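Local atomic coordinates of 2-oxoadipate dioxygenase/decarboxylase, chloroplastic/amyloplastic (Oryza sativa, PDB entry 6W1K), a protein that catalyses the iron(II)-dependent, O2-consuming decarboxylation and hydroxylation of 2-oxoadipate to D-2-hydroxyglutarate in plant lysine catabolism. Residues 138-143 with 174-179; 208-213 with 229-234. All coordinates share one frame; numbering follows the deposited sequence.

Contact 1 (138-143 with 174-179) closes along the chain before contact 2 (208-213 with 229-234) opens, and all four segments belong to one 2-oxoadipate dioxygenase/decarboxylase family region. Their centres lie 35 Å apart and their nearest atoms about 19 Å, so neither touches the other. Contact 1 joins helices 134-147 and 170-179, in the run of helices between strands 121-127 and 195-199 of the mixed sheet. Contact 2 sets helix 210-219 beside residues 229-234, which hold strand 232-233 of that sheet. The pair exemplifies two levels of organisation in one enzyme: helices packed on helices at its periphery, and a helix laid close to the sheet that carries metal and substrate ligands.

Contact 1: residues 138-143 with 174-179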
loop_
_atom_site.group_PDB
_atom_site.type_symbol
_atom_site.label_atom_id
_atom_site.label_comp_id
_atom_site.label_asym_id
_atom_site.label_seq_id
_atom_site.Cartn_x
_atom_site.Cartn_y
_atom_site.Cartn_z
ATOM N N ASP A 138 -10.304 19.545 14.536
ATOM C CA ASP A 138 -11.300 19.257 15.560
ATOM C C ASP A 138 -12.178 18.078 15.159
ATOM O O ASP A 138 -12.619 17.308 16.015
ATOM C CB ASP A 138 -12.189 20.467 15.833
ATOM C CG ASP A 138 -11.472 21.575 16.581
ATOM O OD1 ASP A 138 -10.345 21.348 17.069
ATOM O OD2 ASP A 138 -12.041 22.686 16.666
ATOM N N ILE A 139 -12.464 17.939 13.866
ATOM C CA ILE A 139 -13.253 16.809 13.402
ATOM C C ILE A 139 -12.476 15.512 13.623
ATOM O O ILE A 139 -12.993 14.534 14.175
ATOM C CB ILE A 139 -13.627 16.991 11.918
ATOM C CG1 ILE A 139 -14.712 18.037 11.729
ATOM C CG2 ILE A 139 -14.053 15.631 11.318
ATOM C CD1 ILE A 139 -14.804 18.523 10.298
ATOM N N ILE A 140 -11.201 15.506 13.245
ATOM C CA ILE A 140 -10.403 14.302 13.425
ATOM C C ILE A 140 -10.265 13.980 14.902
ATOM O O ILE A 140 -10.373 12.815 15.313
ATOM C CB ILE A 140 -9.033 14.474 12.744
ATOM C CG1 ILE A 140 -9.234 14.454 11.235
ATOM C CG2 ILE A 140 -8.054 13.380 13.179
ATOM C CD1 ILE A 140 -8.058 15.056 10.435
ATOM N N GLN A 141 -10.024 15.003 15.723
ATOM C CA GLN A 141 -9.901 14.792 17.158
ATOM C C GLN A 141 -11.171 14.182 17.742
ATOM O O GLN A 141 -11.100 13.373 18.673
ATOM C CB GLN A 141 -9.586 16.103 17.863
ATOM C CG GLN A 141 -9.069 15.938 19.251
ATOM C CD GLN A 141 -7.713 15.224 19.301
ATOM O OE1 GLN A 141 -6.833 15.428 18.448
ATOM N NE2 GLN A 141 -7.549 14.365 20.309
ATOM N N LYS A 142 -12.343 14.594 17.244
ATOM C CA LYS A 142 -13.597 14.028 17.738
ATOM C C LYS A 142 -13.627 12.518 17.517
ATOM O O LYS A 142 -14.005 11.747 18.411
ATOM C CB LYS A 142 -14.801 14.686 17.047
ATOM C CG LYS A 142 -16.147 14.005 17.366
ATOM C CD LYS A 142 -17.345 14.734 16.750
ATOM C CE LYS A 142 -17.347 14.616 15.231
ATOM N NZ LYS A 142 -18.666 15.061 14.631
ATOM N N TYR A 143 -13.279 12.080 16.307
ATOM C CA TYR A 143 -13.319 10.647 16.040
ATOM C C TYR A 143 -12.243 9.911 16.818
ATOM O O TYR A 143 -12.510 8.835 17.380
ATOM C CB TYR A 143 -13.202 10.401 14.549
ATOM C CG TYR A 143 -14.464 10.802 13.866
ATOM C CD1 TYR A 143 -15.590 10.002 13.928
ATOM C CD2 TYR A 143 -14.573 12.003 13.234
ATOM C CE1 TYR A 143 -16.764 10.361 13.332
ATOM C CE2 TYR A 143 -15.717 12.354 12.619
ATOM C CZ TYR A 143 -16.833 11.539 12.673
ATOM O OH TYR A 143 -18.035 11.893 12.096
ATOM N N GLN A 174 -17.628 15.377 4.337
ATOM C CA GLN A 174 -17.640 16.456 3.360
ATOM C C GLN A 174 -16.565 17.495 3.665
ATOM O O GLN A 174 -15.849 17.938 2.762
ATOM C CB GLN A 174 -19.010 17.121 3.334
ATOM C CG GLN A 174 -20.021 16.511 2.411
ATOM C CD GLN A 174 -21.338 17.269 2.501
ATOM O OE1 GLN A 174 -21.897 17.425 3.595
ATOM N NE2 GLN A 174 -21.817 17.784 1.366
ATOM N N VAL A 175 -16.479 17.941 4.925
ATOM C CA VAL A 175 -15.505 18.970 5.304
ATOM C C VAL A 175 -14.076 18.476 5.077
ATOM O O VAL A 175 -13.220 19.206 4.552
ATOM C CB VAL A 175 -15.728 19.387 6.771
ATOM C CG1 VAL A 175 -14.582 20.251 7.263
ATOM C CG2 VAL A 175 -17.057 20.127 6.926
ATOM N N LEU A 176 -13.785 17.247 5.484
ATOM C CA LEU A 176 -12.428 16.722 5.277
ATOM C C LEU A 176 -12.123 16.560 3.795
ATOM O O LEU A 176 -11.025 16.900 3.340
ATOM C CB LEU A 176 -12.271 15.397 5.996
ATOM C CG LEU A 176 -12.204 15.453 7.519
ATOM C CD1 LEU A 176 -11.982 14.005 8.020
ATOM C CD2 LEU A 176 -11.118 16.396 8.029
ATOM N N SER A 177 -13.088 16.050 3.026
ATOM C CA SER A 177 -12.863 15.860 1.599
ATOM C C SER A 177 -12.423 17.137 0.922
ATOM O O SER A 177 -11.693 17.088 -0.071
ATOM C CB SER A 177 -14.118 15.355 0.900
ATOM O OG SER A 177 -14.394 14.020 1.252
ATOM N N ARG A 178 -12.890 18.287 1.412
ATOM C CA ARG A 178 -12.575 19.555 0.762
ATOM C C ARG A 178 -11.164 20.036 1.091
ATOM O O ARG A 178 -10.554 20.758 0.294
ATOM C CB ARG A 178 -13.606 20.608 1.172
ATOM C CG ARG A 178 -14.973 20.452 0.492
ATOM C CD ARG A 178 -16.014 21.380 1.122
ATOM N NE ARG A 178 -17.377 20.982 0.773
ATOM C CZ ARG A 178 -18.375 20.859 1.647
ATOM N NH1 ARG A 178 -18.174 21.097 2.940
ATOM N NH2 ARG A 178 -19.582 20.500 1.227
ATOM N N GLU A 179 -10.629 19.653 2.245
ATOM C CA GLU A 179 -9.295 20.078 2.641
ATOM C C GLU A 179 -8.231 19.008 2.413
ATOM O O GLU A 179 -7.098 19.341 2.049
ATOM C CB GLU A 179 -9.284 20.468 4.120
ATOM C CG GLU A 179 -7.894 20.912 4.611
ATOM C CD GLU A 179 -7.921 21.513 6.010
ATOM O OE1 GLU A 179 -8.985 21.435 6.664
ATOM O OE2 GLU A 179 -6.885 22.079 6.441
#
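E179 OE1 is gripped by the hydroxyls of S133 and S136, which links E179 to S136 on helix 134-147 and to S133 just ahead of it, beside the apolar meeting of I139 and I140 with V175 and L176. The short helical segments are steeply inclined, their directions 129° apart and their axes 11.1 Å at closest approach, and side chains from both helices meet between them. I139 reaches across through its longer branch: CG1 stands opposite the carbonyl carbon (chi1 -74°) and the chain runs on extended, carrying CD1 to within 3.5 Å of V175 CG1, a tight carbon contact. Its other branch serves two neighbours. The methyl I139 CG2 faces L176 CD1 at 4.2 Å and also lies in the ring plane of Y143, at the edge. The remaining leucine methyl, L176 CD2, takes the end of I140, with CD1 of that isoleucine 4.1 Å away. On the flank, D172 receives a salt bridge from K142 and a hydrogen bond with the Y143 hydroxyl, which I169 N also meets. No hydrogen bond joins the two segments directly; the meeting across the helices is purely apolar, while hydrogen bonds and a salt bridge lie at its margins.

Contact 2: residues 208-213 with 229-234; sequences RSINKF and GILKVS. With SO4 (sulfate ion), chain H.
I210 and L231 meet where the first turn of helix 210-219 lies against residues 229-234. The order of strand 195-199, this helix and the strands after it is consistent with the beta-alpha-beta-beta-beta module of the vicinal oxygen chelate fold. The close-packed side centres on a single methyl, L231 CD1, round which three carbons of I210 gather, CG2 among them at 3.9 Å. L231 reaches them because its CG points opposite the backbone N (chi1 -175°). Q240 of the neighbouring strand touches both residues, and the side chain of I210 is only about 6 Å from that of the substrate-binding Q241. The outer, solvent-facing side is thinner: one methyl, L231 CD2, meets the exposed N211 at OD1, 3.4 Å away, a van der Waals approach in which the side chains run at about a right angle. Replacing L231, with an alanine here, is likely to open a gap beside I210 and take from N211 OD1 its methyl neighbour. Farther out, R208 NH2 makes a weak, long bond of 3.4 Å to O1 of a sulfate, probably from the crystallisation liquor. K232, on the strand, turns its NZ back to E227 O and to G229 O, the latter at 2.7 Å and nearly in line with the carbonyl bond (169°).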
loop_
_atom_site.group_PDB
_atom_site.type_symbol
_atom_site.label_atom_id
_atom_site.label_comp_id
_atom_site.label_asym_id
_atom_site.label_seq_id
_atom_site.Cartn_x
_atom_site.Cartn_y
_atom_site.Cartn_z
ATOM N N ARG A 208 5.306 -9.492 -17.830
ATOM C CA ARG A 208 6.343 -9.147 -16.862
ATOM C C ARG A 208 6.952 -7.774 -17.140
ATOM O O ARG A 208 7.481 -7.145 -16.218
ATOM C CB ARG A 208 7.439 -10.215 -16.867
ATOM C CG ARG A 208 8.356 -10.179 -18.075
ATOM C CD ARG A 208 9.334 -11.355 -17.986
ATOM N NE ARG A 208 10.297 -11.363 -19.078
ATOM C CZ ARG A 208 10.039 -11.817 -20.297
ATOM N NH1 ARG A 208 8.843 -12.306 -20.588
ATOM N NH2 ARG A 208 10.978 -11.775 -21.230
ATOM N N SER A 209 6.909 -7.304 -18.382
ATOM C CA SER A 209 7.266 -5.925 -18.672
ATOM C C SER A 209 6.082 -5.017 -18.351
ATOM O O SER A 209 4.959 -5.272 -18.798
ATOM C CB SER A 209 7.673 -5.768 -20.136
ATOM O OG SER A 209 7.780 -4.390 -20.451
ATOM N N ILE A 210 6.333 -3.959 -17.577
ATOM C CA ILE A 210 5.210 -3.201 -17.018
ATOM C C ILE A 210 4.444 -2.463 -18.112
ATOM O O ILE A 210 3.226 -2.263 -18.003
ATOM C CB ILE A 210 5.705 -2.239 -15.918
ATOM C CG1 ILE A 210 4.497 -1.674 -15.151
ATOM C CG2 ILE A 210 6.600 -1.190 -16.504
ATOM C CD1 ILE A 210 4.859 -1.169 -13.758
ATOM N N ASN A 211 5.121 -2.058 -19.185
ATOM C CA ASN A 211 4.415 -1.400 -20.280
ATOM C C ASN A 211 3.426 -2.352 -20.938
ATOM O O ASN A 211 2.289 -1.966 -21.248
ATOM C CB ASN A 211 5.407 -0.857 -21.303
ATOM C CG ASN A 211 5.962 0.505 -20.913
ATOM O OD1 ASN A 211 5.232 1.371 -20.424
ATOM N ND2 ASN A 211 7.261 0.700 -21.132
ATOM N N LYS A 212 3.826 -3.602 -21.097
ATOM C CA LYS A 212 2.951 -4.668 -21.616
ATOM C C LYS A 212 1.868 -4.933 -20.573
ATOM O O LYS A 212 0.730 -5.106 -20.952
ATOM C CB LYS A 212 3.732 -5.953 -21.871
ATOM C CG LYS A 212 4.033 -6.242 -23.329
ATOM C CD LYS A 212 5.193 -5.456 -23.852
ATOM C CE LYS A 212 5.578 -5.849 -25.265
ATOM N NZ LYS A 212 6.200 -7.192 -25.309
ATOM N N PHE A 213 2.228 -4.957 -19.292
ATOM C CA PHE A 213 1.256 -5.182 -18.229
ATOM C C PHE A 213 0.165 -4.111 -18.249
ATOM O O PHE A 213 -1.026 -4.419 -18.170
ATOM C CB PHE A 213 1.934 -5.198 -16.855
ATOM C CG PHE A 213 1.025 -5.668 -15.760
ATOM C CD1 PHE A 213 1.063 -6.991 -15.339
ATOM C CD2 PHE A 213 0.092 -4.802 -15.171
ATOM C CE1 PHE A 213 0.214 -7.442 -14.362
ATOM C CE2 PHE A 213 -0.772 -5.261 -14.208
ATOM C CZ PHE A 213 -0.697 -6.584 -13.784
ATOM N N GLY A 229 1.038 10.733 -15.918
ATOM C CA GLY A 229 1.140 9.607 -16.815
ATOM C C GLY A 229 0.733 8.305 -16.153
ATOM O O GLY A 229 0.703 8.167 -14.930
ATOM N N ILE A 230 0.417 7.321 -16.992
ATOM C CA ILE A 230 0.022 6.034 -16.443
ATOM C C ILE A 230 1.209 5.291 -15.847
ATOM O O ILE A 230 1.014 4.382 -15.037
ATOM C CB ILE A 230 -0.678 5.169 -17.507
ATOM C CG1 ILE A 230 0.203 4.995 -18.746
ATOM C CG2 ILE A 230 -2.040 5.804 -17.907
ATOM C CD1 ILE A 230 -0.259 3.852 -19.646
ATOM N N LEU A 231 2.430 5.654 -16.212
ATOM C CA LEU A 231 3.629 4.979 -15.724
ATOM C C LEU A 231 4.519 6.002 -15.030
ATOM O O LEU A 231 5.069 6.895 -15.680
ATOM C CB LEU A 231 4.381 4.301 -16.871
ATOM C CG LEU A 231 5.582 3.463 -16.431
ATOM C CD1 LEU A 231 5.119 2.267 -15.587
ATOM C CD2 LEU A 231 6.374 3.017 -17.653
ATOM N N LYS A 232 4.659 5.866 -13.720
ATOM C CA LYS A 232 5.552 6.712 -12.941
ATOM C C LYS A 232 6.940 6.085 -12.928
ATOM O O LYS A 232 7.104 4.944 -12.480
ATOM C CB LYS A 232 5.029 6.865 -11.511
ATOM C CG LYS A 232 3.820 7.795 -11.389
ATOM C CD LYS A 232 2.571 7.184 -11.989
ATOM C CE LYS A 232 1.317 7.823 -11.414
ATOM N NZ LYS A 232 0.129 7.675 -12.293
ATOM N N VAL A 233 7.931 6.851 -13.349
ATOM C CA VAL A 233 9.301 6.377 -13.469
ATOM C C VAL A 233 10.188 7.211 -12.557
ATOM O O VAL A 233 10.188 8.447 -12.636
ATOM C CB VAL A 233 9.807 6.455 -14.921
ATOM C CG1 VAL A 233 11.271 6.059 -14.959
ATOM C CG2 VAL A 233 8.959 5.592 -15.853
ATOM N N SER A 234 10.935 6.452 -11.741
ATOM C CA SER A 234 11.733 7.063 -10.720
ATOM C C SER A 234 12.806 7.760 -11.501
ATOM O O SER A 234 13.224 7.411 -12.595
ATOM C CB SER A 234 12.343 6.191 -9.748
ATOM O OG SER A 234 13.106 5.239 -10.403
HETATM S S SO4 H . 8.492 -13.176 -24.258
HETATM O O1 SO4 H . 9.918 -13.363 -23.990
HETATM O O2 SO4 H . 7.713 -14.072 -23.404
HETATM O O3 SO4 H . 8.122 -11.785 -23.996
HETATM O O4 SO4 H . 8.226 -13.503 -25.658
#